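Side-chain contacts in 5'-deoxynucleotidase (Pyrococcus horikoshii, PDB 2CQZ), which probably hydrolyses 2'-deoxyribonucleoside 5'-phosphates to deoxyribonucleosides and phosphate, using a divalent metal ion held in an HD-type site: residues E6-L9 with L10-L14; D49-K53 with R54-I58; E104-E107 with L108-Y112; E151-E154 with E155-L159. One frame throughout, in Å; residues are numbered along the deposited sequence.

In the fold
All four contacts are local, and they follow one another along the chain without nesting or crossing. Interaction 1 lies on helix 5-11, the first helix, and the residues just after it. Interaction 2 joins the last turn or so of helix 33-53 to the loop leading to helix 60-69. Interaction 3 covers the start of helix 106-114. Interaction 4 lies on the short helix 152-157, which packs on helices 118-140 and 166-173. None closes a long loop. Interactions 1 and 3 meet directly through the salt bridge between Lys-7 and Glu-104. Interactions 1 and 4 lie on opposite sides of the chain's centre. Interactions 1, 2 and 3 also reach the second subunit.

Interaction 1. Residues E6-L9 with L10-L14; sequences EKIL and LVQTL
Glu-6, Lys-7 and Ile-8 accept backbone bonds from Leu-10, Val-11 and Gln-12, each four residues on. These three bonds carry helix 5-11, the first helix of this all-helical HD-domain protein, into the residues just after it. There the regular pattern gives way, and Thr-13 N and Leu-14 N bond three residues back, to Leu-10 O and Val-11 O. The Val-11 N to Lys-7 O bond is 3.0 Å long, and Gln-12 N reaches Ile-8 O at 2.9 Å.

The side chain of Gln-12 turns back over the preceding turn. Its chi1 of -75° sets CG beside the backbone N, where CG lies 3.2 Å from Ile-8 O and 4.3 Å from Ile-8 CG2. Further out, Gln-12 OE1 lies 4.1 Å from Leu-9 CD2, the two side chains crossing obliquely. The amide NE2 makes a weak hydrogen bond to Asp-130 of the second subunit. Ile-8 and Gln-12 both pack on Leu-133 of that subunit, so this side of the helix faces the dimer partner. Val-11 meets Phe-42 of the second subunit and Leu-72 of its own chain.

Leu-10 brings CB within 3.2 Å of Lys-7 O. Its side chain packs within its own chain, on Ile-76, Val-101 and Phe-102. Lys-7 NZ is held by Glu-104 and by the carbonyl of Val-101.

Thr-13 adds a second donor to a backbone acceptor. Leu-10 O takes Thr-13 N at 3.1 Å and the hydroxyl Thr-13 OG1 at 2.6 Å, both from the same face of its carbonyl plane.

Interaction 2. Residues D49-K53 with R54-I58; sequences DVLEK and RGKRI
Near the C-terminal end of helix 33-53, Leu-51 O accepts Arg-54 N at 3.1 Å and Glu-52 O weakly accepts Gly-55 N at 3.4 Å. Gly-55 has a positive phi of 83°, and the chain turns off the helix axis there. A CB at these backbone angles would press on the carbonyl O of Arg-54. A glycine with positive phi just after a helix is a common way of ending one, and this turn leads toward helix 60-69 in the HD domain.

Val-50 and Arg-54 lie side by side and point the same way. Val-50 CG1 sits 3.5 Å above the guanidinium plane of Arg-54, over its centre. The arginine chain is extended from CG to NE. Its NH2 forms a salt bridge with Asp-167, and its NH1 bonds to Tyr-164 O.

Beyond the glycine the chain folds back. Ile-58 points toward the helix and brings CD1 to 3.6 Å from Leu-51 CD1. Leu-51 also packs on Leu-122, and Ile-58 on Pro-118, both of helix 118-140.

An apolar pair thus holds the loop to the helix, while a methyl covers one face of a guanidinium whose charge is probably balanced by Asp-167.

Interaction 3. Residues E104-E107 with L108-Y112; sequences EFYE and LYREY
Arg-110 CB lies over the preceding turn, 3.2 Å from Tyr-106 O and 3.8 Å from Tyr-106 CE2. Its backbone N donates to the same Tyr-106 O at 2.8 Å. With chi1 at -171°, CG stands anti to the backbone N and runs past the tyrosine, 4.0 Å from CE2. The chain then bends at chi2 (-86°) and again at chi3 (-49°). This folds NE back toward Glu-107, 4.1 Å from OE2, which is too long for a salt bridge. NH2 meets Glu-107 CG at the guanidinium edge. Glu-111 CB lies against one face, and NH1 forms its salt bridge with Glu-114. A leucine here would probably leave Glu-114 without this charged mate and take away the positive charge near Glu-107.

On another side of the helix, Phe-105 CD1 touches Leu-108 CD1 at 4.1 Å. Phe-105 also packs on Val-69 of helix 60-69 and on Leu-45 of the second subunit.

Phe-105 holds the N-cap position. A water bridges Leu-108 N, at 2.9 Å, and, weakly, Glu-104 O, where a direct bond four residues back would otherwise lie. Such water bridging occurs at helix N-termini, here the start of helix 106-114 in the HD-domain fold.

Interaction 4. Residues E151-E154 with E155-L159; sequences EAIE and EIKRL
Ile-153 O accepts two backbone bonds, from Lys-157 N at 3.1 Å and, weakly, from Ile-156 N at 3.3 Å. Ile-156 N is itself shared, since it also donates to Ala-152 O at 3.0 Å. At the next residue, Arg-158 N donates to Glu-154 O.

Glu-155 runs back toward the start of the helix. Its chi1 of -44° puts CG beside the backbone N, 3.3 Å from Glu-151 O. The chain is extended beyond CG, which carries OE2 to 3.4 Å from Ala-152 CB. The carboxylate thus lies beside the first turn, where the helix end would probably favour a negative charge. OE2 also has a long, weak ion pair with Lys-128. An alanine here would probably leave Lys-128 without that ion pair and uncover the first turn at Ala-152.

This short helix, 152-157, packs against helix 118-140 of the HD domain, which supplies the nickel ligand Asp-127. Ala-152 meets Met-131 and Ile-132, Ile-153 meets Ile-132, and Ile-156 meets Lys-128. Ile-156 and Lys-157 also reach Leu-169 on helix 166-173.

Lys-157 and Ile-153 lie side by side, pointing the same way. The lysine bends at chi2 (-82°), which lays its aliphatic chain along the isoleucine, with CE 3.8 Å from Ile-153 CG2. Lys-157 NZ stays 6.0 Å from Glu-154 OE2, so these opposite charges do not touch.

Interaction 1. Residues E6-L9 with L10-L14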
loop_
_atom_site.group_PDB
_atom_site.type_symbol
_atom_site.label_atom_id
_atom_site.label_comp_id
_atom_site.label_asym_id
_atom_site.label_seq_id
_atom_site.Cartn_x
_atom_site.Cartn_y
_atom_site.Cartn_z
ATOM N N GLU A 6 13.948 -13.656 -20.919
ATOM C CA GLU A 6 14.771 -13.123 -19.843
ATOM C C GLU A 6 14.877 -11.592 -19.894
ATOM O O GLU A 6 14.853 -10.924 -18.855
ATOM C CB GLU A 6 16.165 -13.751 -19.900
ATOM C CG GLU A 6 17.000 -13.510 -18.654
ATOM C CD GLU A 6 18.337 -14.223 -18.699
ATOM O OE1 GLU A 6 18.340 -15.472 -18.813
ATOM O OE2 GLU A 6 19.383 -13.540 -18.623
ATOM N N LYS A 7 14.996 -11.048 -21.102
ATOM C CA LYS A 7 15.103 -9.605 -21.300
ATOM C C LYS A 7 13.808 -8.923 -20.875
ATOM O O LYS A 7 13.819 -7.938 -20.131
ATOM C CB LYS A 7 15.363 -9.294 -22.774
ATOM C CG LYS A 7 15.577 -7.829 -23.077
ATOM C CD LYS A 7 17.028 -7.429 -22.904
ATOM C CE LYS A 7 17.879 -8.021 -24.016
ATOM N NZ LYS A 7 19.251 -7.457 -24.063
ATOM N N ILE A 8 12.689 -9.446 -21.364
ATOM C CA ILE A 8 11.386 -8.883 -21.037
ATOM C C ILE A 8 11.107 -8.938 -19.530
ATOM O O ILE A 8 10.601 -7.984 -18.948
ATOM C CB ILE A 8 10.271 -9.618 -21.807
ATOM C CG1 ILE A 8 10.507 -9.468 -23.312
ATOM C CG2 ILE A 8 8.921 -9.050 -21.422
ATOM C CD1 ILE A 8 9.568 -10.252 -24.167
ATOM N N LEU A 9 11.458 -10.046 -18.894
ATOM C CA LEU A 9 11.233 -10.193 -17.462
ATOM C C LEU A 9 12.077 -9.184 -16.691
ATOM O O LEU A 9 11.686 -8.701 -15.631
ATOM C CB LEU A 9 11.591 -11.611 -17.012
ATOM C CG LEU A 9 10.669 -12.764 -17.433
ATOM C CD1 LEU A 9 11.276 -14.083 -16.956
ATOM C CD2 LEU A 9 9.273 -12.563 -16.840
ATOM N N LEU A 10 13.244 -8.880 -17.236
ATOM C CA LEU A 10 14.152 -7.920 -16.632
ATOM C C LEU A 10 13.552 -6.511 -16.706
ATOM O O LEU A 10 13.553 -5.789 -15.698
ATOM C CB LEU A 10 15.494 -7.919 -17.364
ATOM C CG LEU A 10 16.414 -6.791 -16.901
ATOM C CD1 LEU A 10 16.638 -6.907 -15.411
ATOM C CD2 LEU A 10 17.728 -6.845 -17.652
ATOM N N VAL A 11 13.064 -6.117 -17.889
ATOM C CA VAL A 11 12.481 -4.782 -18.072
ATOM C C VAL A 11 11.160 -4.610 -17.332
ATOM O O VAL A 11 10.789 -3.489 -16.986
ATOM C CB VAL A 11 12.288 -4.443 -19.591
ATOM C CG1 VAL A 11 11.244 -3.319 -19.789
ATOM C CG2 VAL A 11 13.599 -3.971 -20.205
ATOM N N GLN A 12 10.461 -5.715 -17.080
ATOM C CA GLN A 12 9.215 -5.636 -16.348
ATOM C C GLN A 12 9.462 -5.252 -14.898
ATOM O O GLN A 12 8.522 -4.950 -14.169
ATOM C CB GLN A 12 8.451 -6.959 -16.401
ATOM C CG GLN A 12 7.769 -7.225 -17.748
ATOM C CD GLN A 12 6.643 -8.242 -17.659
ATOM O OE1 GLN A 12 6.763 -9.273 -16.991
ATOM N NE2 GLN A 12 5.547 -7.961 -18.350
ATOM N N THR A 13 10.724 -5.270 -14.474
ATOM C CA THR A 13 11.076 -4.887 -13.105
ATOM C C THR A 13 10.719 -3.408 -12.909
ATOM O O THR A 13 10.548 -2.937 -11.786
ATOM C CB THR A 13 12.585 -5.072 -12.839
ATOM O OG1 THR A 13 12.976 -6.389 -13.227
ATOM C CG2 THR A 13 12.901 -4.903 -11.366
ATOM N N LEU A 14 10.610 -2.681 -14.019
ATOM C CA LEU A 14 10.252 -1.269 -13.980
ATOM C C LEU A 14 8.849 -1.058 -13.409
ATOM O O LEU A 14 8.529 0.034 -12.926
ATOM C CB LEU A 14 10.332 -0.650 -15.382
ATOM C CG LEU A 14 11.741 -0.573 -15.991
ATOM C CD1 LEU A 14 11.657 0.085 -17.361
ATOM C CD2 LEU A 14 12.680 0.205 -15.061
#

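Interaction 2. Residues D49-K53 with R54-I58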
loop_
_atom_site.group_PDB
_atom_site.type_symbol
_atom_site.label_atom_id
_atom_site.label_comp_id
_atom_site.label_asym_id
_atom_site.label_seq_id
_atom_site.Cartn_x
_atom_site.Cartn_y
_atom_site.Cartn_z
ATOM N N ASP A 49 2.489 14.504 -33.175
ATOM C CA ASP A 49 1.409 14.875 -34.085
ATOM C C ASP A 49 1.286 16.400 -34.172
ATOM O O ASP A 49 1.100 16.949 -35.257
ATOM C CB ASP A 49 0.080 14.269 -33.618
ATOM C CG ASP A 49 0.050 12.746 -33.749
ATOM O OD1 ASP A 49 -0.903 12.106 -33.236
ATOM O OD2 ASP A 49 0.980 12.184 -34.373
ATOM N N VAL A 50 1.388 17.086 -33.034
ATOM C CA VAL A 50 1.299 18.538 -33.040
ATOM C C VAL A 50 2.421 19.080 -33.914
ATOM O O VAL A 50 2.189 19.937 -34.771
ATOM C CB VAL A 50 1.437 19.122 -31.622
ATOM C CG1 VAL A 50 1.544 20.638 -31.687
ATOM C CG2 VAL A 50 0.239 18.734 -30.792
ATOM N N LEU A 51 3.634 18.568 -33.699
ATOM C CA LEU A 51 4.798 18.985 -34.472
ATOM C C LEU A 51 4.580 18.702 -35.956
ATOM O O LEU A 51 4.992 19.493 -36.801
ATOM C CB LEU A 51 6.065 18.268 -33.975
ATOM C CG LEU A 51 6.551 18.666 -32.573
ATOM C CD1 LEU A 51 7.790 17.876 -32.197
ATOM C CD2 LEU A 51 6.853 20.163 -32.547
ATOM N N GLU A 52 3.931 17.584 -36.278
ATOM C CA GLU A 52 3.662 17.260 -37.682
ATOM C C GLU A 52 2.763 18.320 -38.318
ATOM O O GLU A 52 3.049 18.796 -39.414
ATOM C CB GLU A 52 2.968 15.897 -37.844
ATOM C CG GLU A 52 3.743 14.678 -37.333
ATOM C CD GLU A 52 3.070 13.359 -37.732
ATOM O OE1 GLU A 52 1.831 13.358 -37.963
ATOM O OE2 GLU A 52 3.769 12.318 -37.803
ATOM N N LYS A 53 1.666 18.687 -37.656
ATOM C CA LYS A 53 0.788 19.707 -38.240
ATOM C C LYS A 53 1.433 21.090 -38.228
ATOM O O LYS A 53 0.854 22.039 -38.765
ATOM C CB LYS A 53 -0.519 19.895 -37.475
ATOM C CG LYS A 53 -1.239 18.679 -36.910
ATOM C CD LYS A 53 -2.523 19.190 -36.187
ATOM C CE LYS A 53 -3.127 18.124 -35.274
ATOM N NZ LYS A 53 -2.588 18.186 -33.870
ATOM N N ARG A 54 2.584 21.237 -37.582
ATOM C CA ARG A 54 3.203 22.550 -37.542
ATOM C C ARG A 54 4.438 22.683 -38.416
ATOM O O ARG A 54 5.266 23.564 -38.195
ATOM C CB ARG A 54 3.518 22.942 -36.101
ATOM C CG ARG A 54 2.259 23.207 -35.285
ATOM C CD ARG A 54 2.569 23.689 -33.876
ATOM N NE ARG A 54 1.342 23.911 -33.115
ATOM C CZ ARG A 54 1.302 24.222 -31.823
ATOM N NH1 ARG A 54 2.431 24.353 -31.133
ATOM N NH2 ARG A 54 0.133 24.404 -31.221
ATOM N N GLY A 55 4.550 21.823 -39.422
ATOM C CA GLY A 55 5.689 21.904 -40.315
ATOM C C GLY A 55 6.955 21.220 -39.831
ATOM O O GLY A 55 7.847 20.926 -40.629
ATOM N N LYS A 56 7.059 20.967 -38.532
ATOM C CA LYS A 56 8.253 20.307 -38.024
ATOM C C LYS A 56 8.121 18.789 -38.211
ATOM O O LYS A 56 7.317 18.143 -37.539
ATOM C CB LYS A 56 8.457 20.657 -36.548
ATOM C CG LYS A 56 9.749 20.121 -35.959
ATOM C CD LYS A 56 10.969 20.591 -36.739
ATOM C CE LYS A 56 12.253 20.179 -36.020
ATOM N NZ LYS A 56 13.500 20.516 -36.759
ATOM N N ARG A 57 8.899 18.232 -39.141
ATOM C CA ARG A 57 8.848 16.793 -39.406
ATOM C C ARG A 57 9.674 16.017 -38.386
ATOM O O ARG A 57 10.804 16.389 -38.086
ATOM C CB ARG A 57 9.373 16.466 -40.807
ATOM C CG ARG A 57 8.883 15.117 -41.382
ATOM C CD ARG A 57 8.429 14.115 -40.326
ATOM N NE ARG A 57 8.314 12.764 -40.859
ATOM C CZ ARG A 57 9.358 12.042 -41.261
ATOM N NH1 ARG A 57 10.589 12.553 -41.203
ATOM N NH2 ARG A 57 9.183 10.785 -41.659
ATOM N N ILE A 58 9.099 14.944 -37.847
ATOM C CA ILE A 58 9.784 14.107 -36.860
ATOM C C ILE A 58 9.835 12.644 -37.316
ATOM O O ILE A 58 8.953 12.180 -38.043
ATOM C CB ILE A 58 9.052 14.145 -35.485
ATOM C CG1 ILE A 58 9.128 15.564 -34.890
ATOM C CG2 ILE A 58 9.557 12.987 -34.588
ATOM C CD1 ILE A 58 10.206 15.819 -33.824
#

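Interaction 3. Residues E104-E107 with L108-Y112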
loop_
_atom_site.group_PDB
_atom_site.type_symbol
_atom_site.label_atom_id
_atom_site.label_comp_id
_atom_site.label_asym_id
_atom_site.label_seq_id
_atom_site.Cartn_x
_atom_site.Cartn_y
_atom_site.Cartn_z
ATOM N N GLU A 104 21.675 -3.511 -28.189
ATOM C CA GLU A 104 20.772 -3.208 -29.293
ATOM C C GLU A 104 20.107 -1.857 -29.118
ATOM O O GLU A 104 19.641 -1.282 -30.095
ATOM C CB GLU A 104 19.665 -4.262 -29.443
ATOM C CG GLU A 104 18.715 -4.332 -28.269
ATOM C CD GLU A 104 19.311 -5.086 -27.100
ATOM O OE1 GLU A 104 20.541 -4.991 -26.909
ATOM O OE2 GLU A 104 18.558 -5.768 -26.372
ATOM N N PHE A 105 20.042 -1.346 -27.892
ATOM C CA PHE A 105 19.410 -0.046 -27.684
ATOM C C PHE A 105 20.411 1.050 -27.355
ATOM O O PHE A 105 20.012 2.170 -27.035
ATOM C CB PHE A 105 18.359 -0.106 -26.563
ATOM C CG PHE A 105 17.211 -1.040 -26.844
ATOM C CD1 PHE A 105 16.496 -0.954 -28.037
ATOM C CD2 PHE A 105 16.835 -1.998 -25.900
ATOM C CE1 PHE A 105 15.425 -1.807 -28.288
ATOM C CE2 PHE A 105 15.771 -2.852 -26.135
ATOM C CZ PHE A 105 15.060 -2.758 -27.334
ATOM N N TYR A 106 21.703 0.745 -27.442
ATOM C CA TYR A 106 22.715 1.747 -27.117
ATOM C C TYR A 106 22.667 3.011 -27.992
ATOM O O TYR A 106 22.902 4.118 -27.507
ATOM C CB TYR A 106 24.117 1.149 -27.195
ATOM C CG TYR A 106 25.176 2.160 -26.835
ATOM C CD1 TYR A 106 25.566 2.346 -25.508
ATOM C CD2 TYR A 106 25.741 2.981 -27.811
ATOM C CE1 TYR A 106 26.494 3.329 -25.159
ATOM C CE2 TYR A 106 26.665 3.970 -27.476
ATOM C CZ TYR A 106 27.038 4.139 -26.150
ATOM O OH TYR A 106 27.944 5.123 -25.816
ATOM N N GLU A 107 22.373 2.851 -29.277
ATOM C CA GLU A 107 22.317 3.998 -30.175
ATOM C C GLU A 107 21.183 4.954 -29.791
ATOM O O GLU A 107 21.372 6.171 -29.778
ATOM C CB GLU A 107 22.163 3.530 -31.629
ATOM C CG GLU A 107 23.292 3.990 -32.560
ATOM C CD GLU A 107 24.667 3.442 -32.160
ATOM O OE1 GLU A 107 24.880 2.208 -32.267
ATOM O OE2 GLU A 107 25.537 4.245 -31.739
ATOM N N LEU A 108 20.012 4.402 -29.480
ATOM C CA LEU A 108 18.873 5.224 -29.082
ATOM C C LEU A 108 19.235 5.951 -27.790
ATOM O O LEU A 108 18.962 7.138 -27.628
ATOM C CB LEU A 108 17.634 4.355 -28.866
ATOM C CG LEU A 108 17.001 3.783 -30.133
ATOM C CD1 LEU A 108 15.974 2.718 -29.794
ATOM C CD2 LEU A 108 16.352 4.908 -30.901
ATOM N N TYR A 109 19.857 5.231 -26.868
ATOM C CA TYR A 109 20.264 5.832 -25.611
ATOM C C TYR A 109 21.261 6.969 -25.861
ATOM O O TYR A 109 21.061 8.102 -25.413
ATOM C CB TYR A 109 20.912 4.784 -24.714
ATOM C CG TYR A 109 21.650 5.394 -23.555
ATOM C CD1 TYR A 109 20.960 5.963 -22.482
ATOM C CD2 TYR A 109 23.036 5.471 -23.561
ATOM C CE1 TYR A 109 21.634 6.601 -21.445
ATOM C CE2 TYR A 109 23.724 6.109 -22.531
ATOM C CZ TYR A 109 23.017 6.675 -21.477
ATOM O OH TYR A 109 23.695 7.334 -20.469
ATOM N N ARG A 110 22.333 6.655 -26.583
ATOM C CA ARG A 110 23.377 7.627 -26.893
ATOM C C ARG A 110 22.810 8.914 -27.512
ATOM O O ARG A 110 23.112 10.010 -27.048
ATOM C CB ARG A 110 24.418 6.966 -27.815
ATOM C CG ARG A 110 25.694 7.761 -28.081
ATOM C CD ARG A 110 25.497 8.719 -29.242
ATOM N NE ARG A 110 24.907 8.050 -30.401
ATOM C CZ ARG A 110 24.392 8.681 -31.455
ATOM N NH1 ARG A 110 24.388 10.011 -31.510
ATOM N NH2 ARG A 110 23.863 7.978 -32.452
ATOM N N GLU A 111 21.976 8.788 -28.541
ATOM C CA GLU A 111 21.390 9.962 -29.187
ATOM C C GLU A 111 20.502 10.731 -28.214
ATOM O O GLU A 111 20.447 11.961 -28.246
ATOM C CB GLU A 111 20.576 9.539 -30.422
ATOM C CG GLU A 111 19.729 10.641 -31.062
ATOM C CD GLU A 111 19.038 10.176 -32.341
ATOM O OE1 GLU A 111 18.206 10.931 -32.891
ATOM O OE2 GLU A 111 19.331 9.052 -32.801
ATOM N N TYR A 112 19.812 10.005 -27.341
ATOM C CA TYR A 112 18.928 10.633 -26.373
ATOM C C TYR A 112 19.690 11.552 -25.429
ATOM O O TYR A 112 19.261 12.680 -25.178
ATOM C CB TYR A 112 18.180 9.557 -25.573
ATOM C CG TYR A 112 17.366 10.091 -24.413
ATOM C CD1 TYR A 112 16.304 10.974 -24.620
ATOM C CD2 TYR A 112 17.671 9.722 -23.102
ATOM C CE1 TYR A 112 15.568 11.479 -23.545
ATOM C CE2 TYR A 112 16.947 10.217 -22.026
ATOM C CZ TYR A 112 15.901 11.094 -22.255
ATOM O OH TYR A 112 15.201 11.598 -21.191
HETATM O O HOH W 1 19.644 1.919 -30.955
#

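Interaction 4. Residues E151-E154 with E155-L159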
loop_
_atom_site.group_PDB
_atom_site.type_symbol
_atom_site.label_atom_id
_atom_site.label_comp_id
_atom_site.label_asym_id
_atom_site.label_seq_id
_atom_site.Cartn_x
_atom_site.Cartn_y
_atom_site.Cartn_z
ATOM N N GLU A 151 10.394 24.066 -12.124
ATOM C CA GLU A 151 11.422 24.790 -12.863
ATOM C C GLU A 151 11.950 23.996 -14.058
ATOM O O GLU A 151 12.932 24.383 -14.698
ATOM C CB GLU A 151 12.573 25.231 -11.943
ATOM C CG GLU A 151 13.223 24.153 -11.115
ATOM C CD GLU A 151 14.063 24.737 -9.985
ATOM O OE1 GLU A 151 13.507 25.510 -9.171
ATOM O OE2 GLU A 151 15.273 24.422 -9.913
ATOM N N ALA A 152 11.267 22.894 -14.363
ATOM C CA ALA A 152 11.627 22.048 -15.491
ATOM C C ALA A 152 11.036 22.661 -16.760
ATOM O O ALA A 152 11.425 22.304 -17.875
ATOM C CB ALA A 152 11.100 20.632 -15.283
ATOM N N ILE A 153 10.085 23.579 -16.589
ATOM C CA ILE A 153 9.484 24.266 -17.732
ATOM C C ILE A 153 10.576 25.153 -18.333
ATOM O O ILE A 153 10.628 25.354 -19.550
ATOM C CB ILE A 153 8.303 25.183 -17.323
ATOM C CG1 ILE A 153 7.132 24.355 -16.799
ATOM C CG2 ILE A 153 7.848 26.002 -18.515
ATOM C CD1 ILE A 153 5.917 25.195 -16.403
ATOM N N GLU A 154 11.442 25.694 -17.474
ATOM C CA GLU A 154 12.540 26.530 -17.947
ATOM C C GLU A 154 13.522 25.655 -18.709
ATOM O O GLU A 154 13.982 26.028 -19.790
ATOM C CB GLU A 154 13.262 27.207 -16.777
ATOM C CG GLU A 154 12.408 28.224 -16.033
ATOM C CD GLU A 154 11.754 29.219 -16.974
ATOM O OE1 GLU A 154 12.492 29.962 -17.662
ATOM O OE2 GLU A 154 10.504 29.251 -17.031
ATOM N N GLU A 155 13.824 24.486 -18.143
ATOM C CA GLU A 155 14.755 23.550 -18.770
ATOM C C GLU A 155 14.261 23.171 -20.169
ATOM O O GLU A 155 15.059 22.935 -21.075
ATOM C CB GLU A 155 14.919 22.292 -17.903
ATOM C CG GLU A 155 15.081 22.575 -16.413
ATOM C CD GLU A 155 15.425 21.331 -15.607
ATOM O OE1 GLU A 155 16.623 20.971 -15.563
ATOM O OE2 GLU A 155 14.503 20.706 -15.023
ATOM N N ILE A 156 12.943 23.129 -20.341
ATOM C CA ILE A 156 12.345 22.792 -21.624
ATOM C C ILE A 156 12.524 23.940 -22.608
ATOM O O ILE A 156 12.795 23.718 -23.788
ATOM C CB ILE A 156 10.833 22.502 -21.475
ATOM C CG1 ILE A 156 10.634 21.217 -20.670
ATOM C CG2 ILE A 156 10.168 22.419 -22.846
ATOM C CD1 ILE A 156 9.170 20.843 -20.434
ATOM N N LYS A 157 12.369 25.171 -22.118
ATOM C CA LYS A 157 12.508 26.360 -22.968
ATOM C C LYS A 157 13.909 26.436 -23.605
ATOM O O LYS A 157 14.065 26.954 -24.712
ATOM C CB LYS A 157 12.253 27.637 -22.154
ATOM C CG LYS A 157 10.967 27.653 -21.326
ATOM C CD LYS A 157 9.759 28.018 -22.158
ATOM C CE LYS A 157 8.617 28.498 -21.278
ATOM N NZ LYS A 157 7.415 28.828 -22.104
ATOM N N ARG A 158 14.918 25.920 -22.904
ATOM C CA ARG A 158 16.300 25.924 -23.394
ATOM C C ARG A 158 16.517 25.031 -24.611
ATOM O O ARG A 158 17.597 25.028 -25.201
ATOM C CB ARG A 158 17.254 25.461 -22.294
ATOM C CG ARG A 158 17.833 26.560 -21.453
ATOM C CD ARG A 158 18.782 25.993 -20.403
ATOM N NE ARG A 158 18.054 25.436 -19.262
ATOM C CZ ARG A 158 18.632 24.931 -18.174
ATOM N NH1 ARG A 158 19.958 24.905 -18.074
ATOM N NH2 ARG A 158 17.882 24.463 -17.180
ATOM N N LEU A 159 15.503 24.260 -24.978
ATOM C CA LEU A 159 15.629 23.356 -26.111
ATOM C C LEU A 159 15.001 23.975 -27.352
ATOM O O LEU A 159 13.881 24.487 -27.310
ATOM C CB LEU A 159 14.972 22.007 -25.780
ATOM C CG LEU A 159 15.522 21.250 -24.557
ATOM C CD1 LEU A 159 14.734 19.962 -24.336
ATOM C CD2 LEU A 159 16.990 20.935 -24.765
#